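Local coordinates for extracellular solute-binding protein, family 3 (Methylophaga aminisulfidivorans MP, PDB 5SV6) that is of unknown function but has a periplasmic binding protein-like architecture and is probably associated with the methanol dehydrogenase system, at residues 83-88 and 96-101; 142-147 and 238-243; 163-168 and 247-252. All blocks are in the same frame, centred on the assembly; numbering follows the deposited sequence.

Contact 1: 83-88 and 96-101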
loop_
_atom_site.group_PDB
_atom_site.type_symbol
_atom_site.label_atom_id
_atom_site.label_comp_id
_atom_site.label_asym_id
_atom_site.label_seq_id
_atom_site.Cartn_x
_atom_site.Cartn_y
_atom_site.Cartn_z
ATOM N N GLU A 83 10.947 18.522 -7.375
ATOM C CA GLU A 83 10.368 18.491 -8.708
ATOM C C GLU A 83 9.659 17.148 -8.891
ATOM O O GLU A 83 10.308 16.103 -8.947
ATOM C CB GLU A 83 11.478 18.654 -9.761
ATOM C CG GLU A 83 11.024 18.516 -11.203
ATOM C CD GLU A 83 12.167 18.667 -12.201
ATOM O OE1 GLU A 83 13.224 19.228 -11.834
ATOM O OE2 GLU A 83 12.011 18.209 -13.353
ATOM N N PHE A 84 8.338 17.168 -8.986
ATOM C CA PHE A 84 7.608 15.952 -9.308
ATOM C C PHE A 84 7.629 15.653 -10.794
ATOM O O PHE A 84 7.494 16.553 -11.618
ATOM C CB PHE A 84 6.156 16.061 -8.866
ATOM C CG PHE A 84 5.958 15.929 -7.394
ATOM C CD1 PHE A 84 6.122 14.699 -6.765
ATOM C CD2 PHE A 84 5.567 17.017 -6.638
ATOM C CE1 PHE A 84 5.925 14.577 -5.411
ATOM C CE2 PHE A 84 5.356 16.894 -5.280
ATOM C CZ PHE A 84 5.548 15.669 -4.662
ATOM N N VAL A 85 7.782 14.375 -11.125
ATOM C CA VAL A 85 7.608 13.904 -12.485
ATOM C C VAL A 85 6.409 12.984 -12.456
ATOM O O VAL A 85 6.463 11.902 -11.881
ATOM C CB VAL A 85 8.846 13.137 -12.984
ATOM C CG1 VAL A 85 8.574 12.492 -14.328
ATOM C CG2 VAL A 85 10.045 14.064 -13.056
ATOM N N TRP A 86 5.316 13.437 -13.056
ATOM C CA TRP A 86 4.023 12.771 -12.918
ATOM C C TRP A 86 3.818 11.685 -13.954
ATOM O O TRP A 86 4.148 11.864 -15.129
ATOM C CB TRP A 86 2.874 13.803 -12.984
ATOM C CG TRP A 86 2.980 14.877 -11.930
ATOM C CD1 TRP A 86 3.393 16.171 -12.104
ATOM C CD2 TRP A 86 2.671 14.739 -10.537
ATOM N NE1 TRP A 86 3.359 16.845 -10.904
ATOM C CE2 TRP A 86 2.920 15.987 -9.926
ATOM C CE3 TRP A 86 2.208 13.680 -9.748
ATOM C CZ2 TRP A 86 2.729 16.201 -8.560
ATOM C CZ3 TRP A 86 2.019 13.890 -8.395
ATOM C CH2 TRP A 86 2.279 15.144 -7.810
ATOM N N SER A 87 3.282 10.553 -13.505
ATOM C CA SER A 87 2.904 9.463 -14.388
ATOM C C SER A 87 1.394 9.298 -14.410
ATOM O O SER A 87 0.724 9.445 -13.386
ATOM C CB SER A 87 3.550 8.150 -13.947
ATOM O OG SER A 87 2.907 7.043 -14.568
ATOM N N ASP A 88 0.860 8.978 -15.586
ATOM C CA ASP A 88 -0.568 8.776 -15.741
ATOM C C ASP A 88 -0.929 7.329 -15.488
ATOM O O ASP A 88 -2.101 6.965 -15.476
ATOM C CB ASP A 88 -1.001 9.185 -17.146
ATOM C CG ASP A 88 -0.634 10.607 -17.460
ATOM O OD1 ASP A 88 -1.215 11.510 -16.824
ATOM O OD2 ASP A 88 0.240 10.822 -18.328
ATOM N N THR A 96 9.511 0.856 -13.241
ATOM C CA THR A 96 9.916 0.347 -14.546
ATOM C C THR A 96 9.777 1.341 -15.689
ATOM O O THR A 96 10.558 1.302 -16.640
ATOM C CB THR A 96 9.131 -0.923 -14.910
ATOM O OG1 THR A 96 7.727 -0.653 -14.817
ATOM C CG2 THR A 96 9.475 -2.038 -13.952
ATOM N N GLU A 97 8.794 2.231 -15.611
ATOM C CA GLU A 97 8.547 3.147 -16.723
ATOM C C GLU A 97 9.137 4.542 -16.524
ATOM O O GLU A 97 9.271 5.307 -17.471
ATOM C CB GLU A 97 7.051 3.209 -17.040
ATOM C CG GLU A 97 6.438 1.823 -17.249
ATOM C CD GLU A 97 5.256 1.831 -18.196
ATOM O OE1 GLU A 97 5.424 2.270 -19.353
ATOM O OE2 GLU A 97 4.159 1.392 -17.788
ATOM N N LYS A 98 9.498 4.879 -15.292
ATOM C CA LYS A 98 10.032 6.204 -15.030
ATOM C C LYS A 98 11.453 6.161 -14.465
ATOM O O LYS A 98 12.405 6.624 -15.114
ATOM C CB LYS A 98 9.090 6.979 -14.098
ATOM C CG LYS A 98 7.839 7.524 -14.787
ATOM C CD LYS A 98 8.227 8.561 -15.840
ATOM C CE LYS A 98 7.038 9.379 -16.330
ATOM N NZ LYS A 98 6.151 8.577 -17.208
ATOM N N LEU A 99 11.589 5.617 -13.257
ATOM C CA LEU A 99 12.888 5.580 -12.570
ATOM C C LEU A 99 13.957 4.867 -13.394
ATOM O O LEU A 99 15.025 5.415 -13.653
ATOM C CB LEU A 99 12.752 4.884 -11.218
ATOM C CG LEU A 99 14.007 4.763 -10.359
ATOM C CD1 LEU A 99 14.452 6.129 -9.864
ATOM C CD2 LEU A 99 13.752 3.829 -9.207
ATOM N N LEU A 100 13.671 3.636 -13.805
ATOM C CA LEU A 100 14.667 2.840 -14.527
ATOM C C LEU A 100 14.905 3.327 -15.953
ATOM O O LEU A 100 15.788 2.817 -16.648
ATOM C CB LEU A 100 14.274 1.361 -14.530
ATOM C CG LEU A 100 14.250 0.683 -13.158
ATOM C CD1 LEU A 100 13.786 -0.776 -13.263
ATOM C CD2 LEU A 100 15.627 0.786 -12.495
ATOM N N LYS A 101 14.112 4.304 -16.388
ATOM C CA LYS A 101 14.263 4.906 -17.712
ATOM C C LYS A 101 14.790 6.330 -17.609
ATOM O O LYS A 101 14.729 7.106 -18.576
ATOM C CB LYS A 101 12.932 4.887 -18.471
ATOM C CG LYS A 101 12.485 3.483 -18.848
ATOM C CD LYS A 101 11.323 3.531 -19.830
ATOM C CE LYS A 101 11.050 2.161 -20.447
ATOM N NZ LYS A 101 10.370 1.220 -19.514
HETATM O O HOH W 1 4.165 10.204 -17.530
#

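Contact 2: 142-147 and 238-243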
loop_
_atom_site.group_PDB
_atom_site.type_symbol
_atom_site.label_atom_id
_atom_site.label_comp_id
_atom_site.label_asym_id
_atom_site.label_seq_id
_atom_site.Cartn_x
_atom_site.Cartn_y
_atom_site.Cartn_z
ATOM N N ASN A 142 -6.726 -13.362 12.768
ATOM C CA ASN A 142 -5.770 -13.849 11.785
ATOM C C ASN A 142 -6.443 -14.770 10.786
ATOM O O ASN A 142 -7.651 -14.993 10.867
ATOM C CB ASN A 142 -4.585 -14.547 12.480
ATOM C CG ASN A 142 -5.009 -15.736 13.324
ATOM O OD1 ASN A 142 -5.886 -16.518 12.946
ATOM N ND2 ASN A 142 -4.372 -15.884 14.482
ATOM N N TRP A 143 -5.661 -15.319 9.859
ATOM C CA TRP A 143 -6.220 -16.106 8.759
ATOM C C TRP A 143 -6.796 -17.458 9.171
ATOM O O TRP A 143 -7.528 -18.090 8.403
ATOM C CB TRP A 143 -5.189 -16.267 7.638
ATOM C CG TRP A 143 -5.111 -15.073 6.741
ATOM C CD1 TRP A 143 -4.101 -14.160 6.667
ATOM C CD2 TRP A 143 -6.100 -14.654 5.794
ATOM N NE1 TRP A 143 -4.392 -13.206 5.724
ATOM C CE2 TRP A 143 -5.615 -13.487 5.173
ATOM C CE3 TRP A 143 -7.340 -15.159 5.402
ATOM C CZ2 TRP A 143 -6.332 -12.814 4.175
ATOM C CZ3 TRP A 143 -8.054 -14.486 4.405
ATOM C CH2 TRP A 143 -7.545 -13.330 3.811
ATOM N N GLN A 144 -6.481 -17.895 10.387
ATOM C CA GLN A 144 -7.027 -19.147 10.903
ATOM C C GLN A 144 -8.318 -18.968 11.701
ATOM O O GLN A 144 -8.865 -19.941 12.211
ATOM C CB GLN A 144 -5.978 -19.911 11.730
ATOM C CG GLN A 144 -5.025 -20.732 10.864
ATOM C CD GLN A 144 -3.954 -21.479 11.662
ATOM O OE1 GLN A 144 -4.072 -21.663 12.875
ATOM N NE2 GLN A 144 -2.901 -21.917 10.971
ATOM N N SER A 145 -8.815 -17.735 11.792
ATOM C CA SER A 145 -10.061 -17.470 12.510
ATOM C C SER A 145 -11.237 -18.202 11.885
ATOM O O SER A 145 -11.503 -18.063 10.686
ATOM C CB SER A 145 -10.367 -15.975 12.565
ATOM O OG SER A 145 -11.716 -15.763 12.947
ATOM N N PRO A 146 -11.954 -18.990 12.698
ATOM C CA PRO A 146 -13.108 -19.732 12.185
ATOM C C PRO A 146 -14.192 -18.818 11.612
ATOM O O PRO A 146 -14.924 -19.247 10.723
ATOM C CB PRO A 146 -13.618 -20.476 13.425
ATOM C CG PRO A 146 -12.395 -20.645 14.278
ATOM C CD PRO A 146 -11.633 -19.358 14.089
ATOM N N ALA A 147 -14.279 -17.579 12.101
ATOM C CA ALA A 147 -15.238 -16.609 11.569
ATOM C C ALA A 147 -15.116 -16.398 10.055
ATOM O O ALA A 147 -16.122 -16.249 9.366
ATOM C CB ALA A 147 -15.118 -15.271 12.309
ATOM N N ILE A 238 4.001 -13.345 9.468
ATOM C CA ILE A 238 4.034 -14.480 8.553
ATOM C C ILE A 238 2.839 -15.387 8.812
ATOM O O ILE A 238 2.717 -15.960 9.893
ATOM C CB ILE A 238 5.326 -15.306 8.740
ATOM C CG1 ILE A 238 6.556 -14.393 8.722
ATOM C CG2 ILE A 238 5.439 -16.396 7.676
ATOM C CD1 ILE A 238 6.838 -13.770 7.382
ATOM N N ALA A 239 1.952 -15.511 7.832
ATOM C CA ALA A 239 0.804 -16.407 7.963
ATOM C C ALA A 239 1.159 -17.817 7.507
ATOM O O ALA A 239 1.677 -18.005 6.399
ATOM C CB ALA A 239 -0.392 -15.881 7.175
ATOM N N PRO A 240 0.878 -18.813 8.365
ATOM C CA PRO A 240 1.158 -20.224 8.062
ATOM C C PRO A 240 0.230 -20.770 6.992
ATOM O O PRO A 240 -0.902 -20.311 6.875
ATOM C CB PRO A 240 0.891 -20.935 9.399
ATOM C CG PRO A 240 -0.019 -20.029 10.133
ATOM C CD PRO A 240 0.393 -18.636 9.744
ATOM N N THR A 241 0.719 -21.727 6.211
ATOM C CA THR A 241 -0.114 -22.442 5.249
ATOM C C THR A 241 0.092 -23.945 5.436
ATOM O O THR A 241 1.132 -24.376 5.929
ATOM C CB THR A 241 0.196 -22.030 3.792
ATOM O OG1 THR A 241 1.525 -22.436 3.435
ATOM C CG2 THR A 241 0.062 -20.519 3.622
ATOM N N ARG A 242 -0.897 -24.743 5.057
ATOM C CA ARG A 242 -0.825 -26.176 5.317
ATOM C C ARG A 242 0.250 -26.865 4.487
ATOM O O ARG A 242 1.030 -27.657 5.011
ATOM C CB ARG A 242 -2.178 -26.845 5.068
ATOM C CG ARG A 242 -3.306 -26.281 5.911
ATOM C CD ARG A 242 -4.569 -27.124 5.804
ATOM N NE ARG A 242 -5.747 -26.404 6.286
ATOM C CZ ARG A 242 -5.993 -26.122 7.564
ATOM N NH1 ARG A 242 -7.096 -25.463 7.899
ATOM N NH2 ARG A 242 -5.136 -26.491 8.509
ATOM N N ASP A 243 0.278 -26.567 3.192
ATOM C CA ASP A 243 1.156 -27.271 2.259
ATOM C C ASP A 243 2.303 -26.393 1.771
ATOM O O ASP A 243 3.441 -26.855 1.675
ATOM C CB ASP A 243 0.358 -27.813 1.063
ATOM C CG ASP A 243 -0.639 -28.896 1.458
ATOM O OD1 ASP A 243 -0.386 -29.616 2.449
ATOM O OD2 ASP A 243 -1.679 -29.032 0.770
#

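Contact 3: 163-168 and 247-252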
loop_
_atom_site.group_PDB
_atom_site.type_symbol
_atom_site.label_atom_id
_atom_site.label_comp_id
_atom_site.label_asym_id
_atom_site.label_seq_id
_atom_site.Cartn_x
_atom_site.Cartn_y
_atom_site.Cartn_z
ATOM N N GLU A 163 -4.698 -12.747 -1.627
ATOM C CA GLU A 163 -5.122 -13.766 -2.581
ATOM C C GLU A 163 -4.560 -15.131 -2.200
ATOM O O GLU A 163 -5.279 -16.117 -2.177
ATOM C CB GLU A 163 -4.701 -13.407 -4.018
ATOM C CG GLU A 163 -5.261 -14.398 -5.025
ATOM C CD GLU A 163 -4.814 -14.161 -6.461
ATOM O OE1 GLU A 163 -4.339 -13.053 -6.791
ATOM O OE2 GLU A 163 -4.947 -15.107 -7.260
ATOM N N VAL A 164 -3.267 -15.176 -1.901
ATOM C CA VAL A 164 -2.624 -16.415 -1.473
ATOM C C VAL A 164 -3.382 -17.037 -0.297
ATOM O O VAL A 164 -3.661 -18.224 -0.297
ATOM C CB VAL A 164 -1.135 -16.181 -1.101
ATOM C CG1 VAL A 164 -0.448 -17.503 -0.765
ATOM C CG2 VAL A 164 -0.404 -15.475 -2.250
HETATM N N MSE A 165 -3.768 -16.218 0.675
HETATM C CA MSE A 165 -4.444 -16.729 1.865
HETATM C C MSE A 165 -5.907 -17.101 1.629
HETATM O O MSE A 165 -6.442 -17.993 2.289
HETATM C CB MSE A 165 -4.322 -15.738 3.024
HETATM C CG MSE A 165 -2.894 -15.494 3.483
HETATM SE SE MSE A 165 -1.921 -17.188 3.746
HETATM C CE MSE A 165 -3.128 -18.050 5.031
ATOM N N LEU A 166 -6.558 -16.429 0.686
ATOM C CA LEU A 166 -7.938 -16.773 0.354
ATOM C C LEU A 166 -7.985 -18.160 -0.291
ATOM O O LEU A 166 -8.896 -18.956 -0.037
ATOM C CB LEU A 166 -8.549 -15.717 -0.574
ATOM C CG LEU A 166 -9.981 -15.283 -0.253
ATOM C CD1 LEU A 166 -10.146 -14.922 1.220
ATOM C CD2 LEU A 166 -10.430 -14.121 -1.152
ATOM N N ARG A 167 -6.995 -18.444 -1.127
ATOM C CA ARG A 167 -6.870 -19.781 -1.700
ATOM C C ARG A 167 -6.596 -20.788 -0.588
ATOM O O ARG A 167 -7.213 -21.853 -0.533
ATOM C CB ARG A 167 -5.739 -19.823 -2.718
ATOM C CG ARG A 167 -5.931 -18.900 -3.905
ATOM C CD ARG A 167 -4.800 -19.097 -4.891
ATOM N NE ARG A 167 -4.954 -18.297 -6.097
ATOM C CZ ARG A 167 -5.502 -18.751 -7.218
ATOM N NH1 ARG A 167 -5.950 -19.998 -7.269
ATOM N NH2 ARG A 167 -5.593 -17.965 -8.284
ATOM N N GLU A 168 -5.682 -20.430 0.310
ATOM C CA GLU A 168 -5.335 -21.291 1.436
ATOM C C GLU A 168 -6.562 -21.741 2.229
ATOM O O GLU A 168 -6.666 -22.913 2.584
ATOM C CB GLU A 168 -4.325 -20.609 2.368
ATOM C CG GLU A 168 -4.069 -21.373 3.673
ATOM C CD GLU A 168 -3.332 -22.692 3.457
ATOM O OE1 GLU A 168 -2.754 -22.879 2.367
ATOM O OE2 GLU A 168 -3.321 -23.535 4.385
ATOM N N VAL A 247 3.331 -17.107 4.492
ATOM C CA VAL A 247 3.037 -15.968 3.620
ATOM C C VAL A 247 3.178 -14.646 4.385
ATOM O O VAL A 247 2.403 -14.364 5.297
ATOM C CB VAL A 247 1.615 -16.099 3.010
ATOM C CG1 VAL A 247 1.318 -14.966 2.026
ATOM C CG2 VAL A 247 1.459 -17.456 2.316
ATOM N N ARG A 248 4.189 -13.858 4.021
ATOM C CA ARG A 248 4.461 -12.581 4.680
ATOM C C ARG A 248 3.305 -11.597 4.503
ATOM O O ARG A 248 2.796 -11.430 3.397
ATOM C CB ARG A 248 5.761 -11.972 4.131
ATOM C CG ARG A 248 6.104 -10.601 4.701
ATOM C CD ARG A 248 7.526 -10.176 4.314
ATOM N NE ARG A 248 8.516 -10.889 5.111
ATOM C CZ ARG A 248 8.861 -10.534 6.347
ATOM N NH1 ARG A 248 8.301 -9.470 6.926
ATOM N NH2 ARG A 248 9.768 -11.240 7.007
ATOM N N GLN A 249 2.886 -10.960 5.592
ATOM C CA GLN A 249 1.786 -9.988 5.545
ATOM C C GLN A 249 2.243 -8.595 5.962
ATOM O O GLN A 249 1.476 -7.635 5.862
ATOM C CB GLN A 249 0.663 -10.413 6.489
ATOM C CG GLN A 249 0.326 -11.883 6.434
ATOM C CD GLN A 249 -0.604 -12.222 5.303
ATOM O OE1 GLN A 249 -1.675 -11.633 5.175
ATOM N NE2 GLN A 249 -0.207 -13.187 4.472
ATOM N N GLN A 250 3.476 -8.498 6.456
ATOM C CA GLN A 250 4.039 -7.231 6.928
ATOM C C GLN A 250 5.305 -6.908 6.141
ATOM O O GLN A 250 6.141 -7.779 5.934
ATOM C CB GLN A 250 4.366 -7.306 8.426
ATOM C CG GLN A 250 3.153 -7.453 9.326
ATOM C CD GLN A 250 3.521 -7.545 10.803
ATOM O OE1 GLN A 250 4.637 -7.206 11.205
ATOM N NE2 GLN A 250 2.569 -7.972 11.621
ATOM N N PHE A 251 5.447 -5.656 5.708
ATOM C CA PHE A 251 6.544 -5.283 4.809
ATOM C C PHE A 251 7.203 -3.961 5.198
ATOM O O PHE A 251 6.515 -2.963 5.440
ATOM C CB PHE A 251 6.032 -5.180 3.364
ATOM C CG PHE A 251 5.522 -6.488 2.809
ATOM C CD1 PHE A 251 6.348 -7.292 2.029
ATOM C CD2 PHE A 251 4.235 -6.923 3.090
ATOM C CE1 PHE A 251 5.897 -8.510 1.541
ATOM C CE2 PHE A 251 3.770 -8.143 2.602
ATOM C CZ PHE A 251 4.603 -8.937 1.823
ATOM N N GLU A 252 8.534 -3.956 5.228
ATOM C CA GLU A 252 9.288 -2.723 5.424
ATOM C C GLU A 252 9.251 -1.916 4.129
ATOM O O GLU A 252 9.385 -2.472 3.036
ATOM C CB GLU A 252 10.738 -3.017 5.824
ATOM C CG GLU A 252 10.882 -3.600 7.228
ATOM C CD GLU A 252 12.322 -3.942 7.570
ATOM O OE1 GLU A 252 13.153 -4.063 6.644
ATOM O OE2 GLU A 252 12.631 -4.067 8.768
#

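Contact 1: 83-88 and 96-101
Lys-98 turns its CG anti to its own carbonyl carbon (chi1 -77°), and bends at chi2 and again at chi4 curl the chain up to the strand, where Val-85 waits with CG1 swung anti to its backbone N (chi1 172°). The methylene next to the amine does the touching: Lys-98 CE lies 4.0 Å from Val-85 CG1, and the two side chains meet at a slant rather than alongside. The same carbon comes within 4.0 Å of Trp-86 O. The amine itself makes no direct bond to 83-88, and a water closes the gap, accepting from Lys-98 NZ at 2.6 Å and donating to Trp-86 O at 2.9 Å. Ser-87 completes the patch through its carbon, CB being 4.2 Å from Lys-98 NZ, while its hydroxyl is engaged with the backbone of Lys-89. Asp-88 OD2 is 6.4 Å from Lys-98 NZ, so any attraction between these charges is probably weak. Strand 82-87 runs parallel to strand 47-52, and helix 94-99 then leads to strand 106-111, also parallel to 47-52: a beta-alpha-beta crossover. Lys-98 also rests on Cys-104, disulfide-bonded to Cys-50 of the central strand, while Phe-84 packs against helix 66-77.

Contact 2: 142-147 and 238-243
Ala-239 comes first, the last residue of the short strand 238-239, with its methyl directed at the indole of Trp-143. Ala-239 CB stands 4.1 Å from Trp-143 CD1, the ring carbon next to NE1, and approaches obliquely. Trp-143 is buried, and its ring also makes edge-to-face contacts with Phe-130 and His-213 and touches Met-165 and Leu-166 of helix 161-168, so the methyl of Ala-239 is one of several neighbours, aromatic and aliphatic, round the indole. At Pro-240 the contact moves out to the surface. Pro-240 CG sits 3.5 Å from Gln-144 NE2, the amide nitrogen meeting the outer corner of the proline ring. Gln-144 gets there by stretching straight beyond CG (chi2 179°), which carries its amide across the gap. Thr-241 then turns its CB away from 142-147, its hydroxyl paired with the carbonyl of Glu-245. At Arg-242 the backbone N bonds to Glu-168 OE2 of helix 161-168.

The opposing segment is shaped by its own bonds. A type I turn from Asn-142 to Ser-145 is closed by Ser-145 N to Asn-142 O, 3.1 Å, and inside it an Asx turn runs from Gln-144 N to Asn-142 OD1, 3.0 Å, with the donor tilted out of the carbonyl plane. The turn thereby fixes the backbone that presents Trp-143 and Gln-144. No hydrogen bond or salt bridge spans the two segments, so the contact rests on van der Waals packing: one buried methyl-indole touch, and one exposed amide lying against an apolar ring that can give it no acceptor.

Contact 3: 163-168 and 247-252
Val-247 projects from its strand into the side of helix 161-168 and is met there by two consecutive helix residues from different directions. Val-164 comes crosswise: its CG1, placed anti to the backbone N (chi1 -175°), touches Val-247 CG2 at 3.6 Å, so methyl packs on methyl. Met-165, a selenomethionine in this crystal, lies differently, its side chain and that of Val-247 sliding past each other in opposite directions. Met-165 SE is 3.7 Å from Val-247 CG2, and Val-247 CB is almost as near. With the valine cut back to an alanine, Val-164 CG1 would probably lose its methyl partner and a gap would be likely to open beside the selenium of Met-165.

Gln-249 adds the polar third. Its chain folds back at chi2 (-83°) and brings NE2 to 3.7 Å from Met-165 CG. Gln-249 NE2 gives a nearly straight bond (167°) to Val-247 O at 3.0 Å; the acceptor lies in the amide plane of Gln-249, whereas the donor stands above the carbonyl plane of Val-247. Trp-143 NE1 donates to the amide oxygen, and with both ends held the buried amide is unlikely to flip.

The helix packs on the end of strand 247-257 where Val-247 pairs with Ala-239 of strand 238-239. The strand goes on to pair antiparallel with 118-133 and 106-111, a shared strand consistent with the two-lobed fold of family 3 solute-binding proteins.

From the N terminus, contact 1 comes first and closes a short loop, with seven residues between its segments, joining strand 82-87 to helix 94-99. It is complete before the other two begin. Contact 2 opens at 142-147, contact 3 opens at 163-168, and they close in the same order at 238-243 and 247-252, so their long loops cross rather than nest. Those two have centres 10 Å apart and touch directly: Trp-143 packs on Met-165. Together they join the 142-147 turn, helix 161-168 and neighbouring strands 238-239 and 247-257. Contact 1 lies on the opposite side of the chain's centre from the other two, its centre 28 Å from that of contact 3, linked through the same sheet.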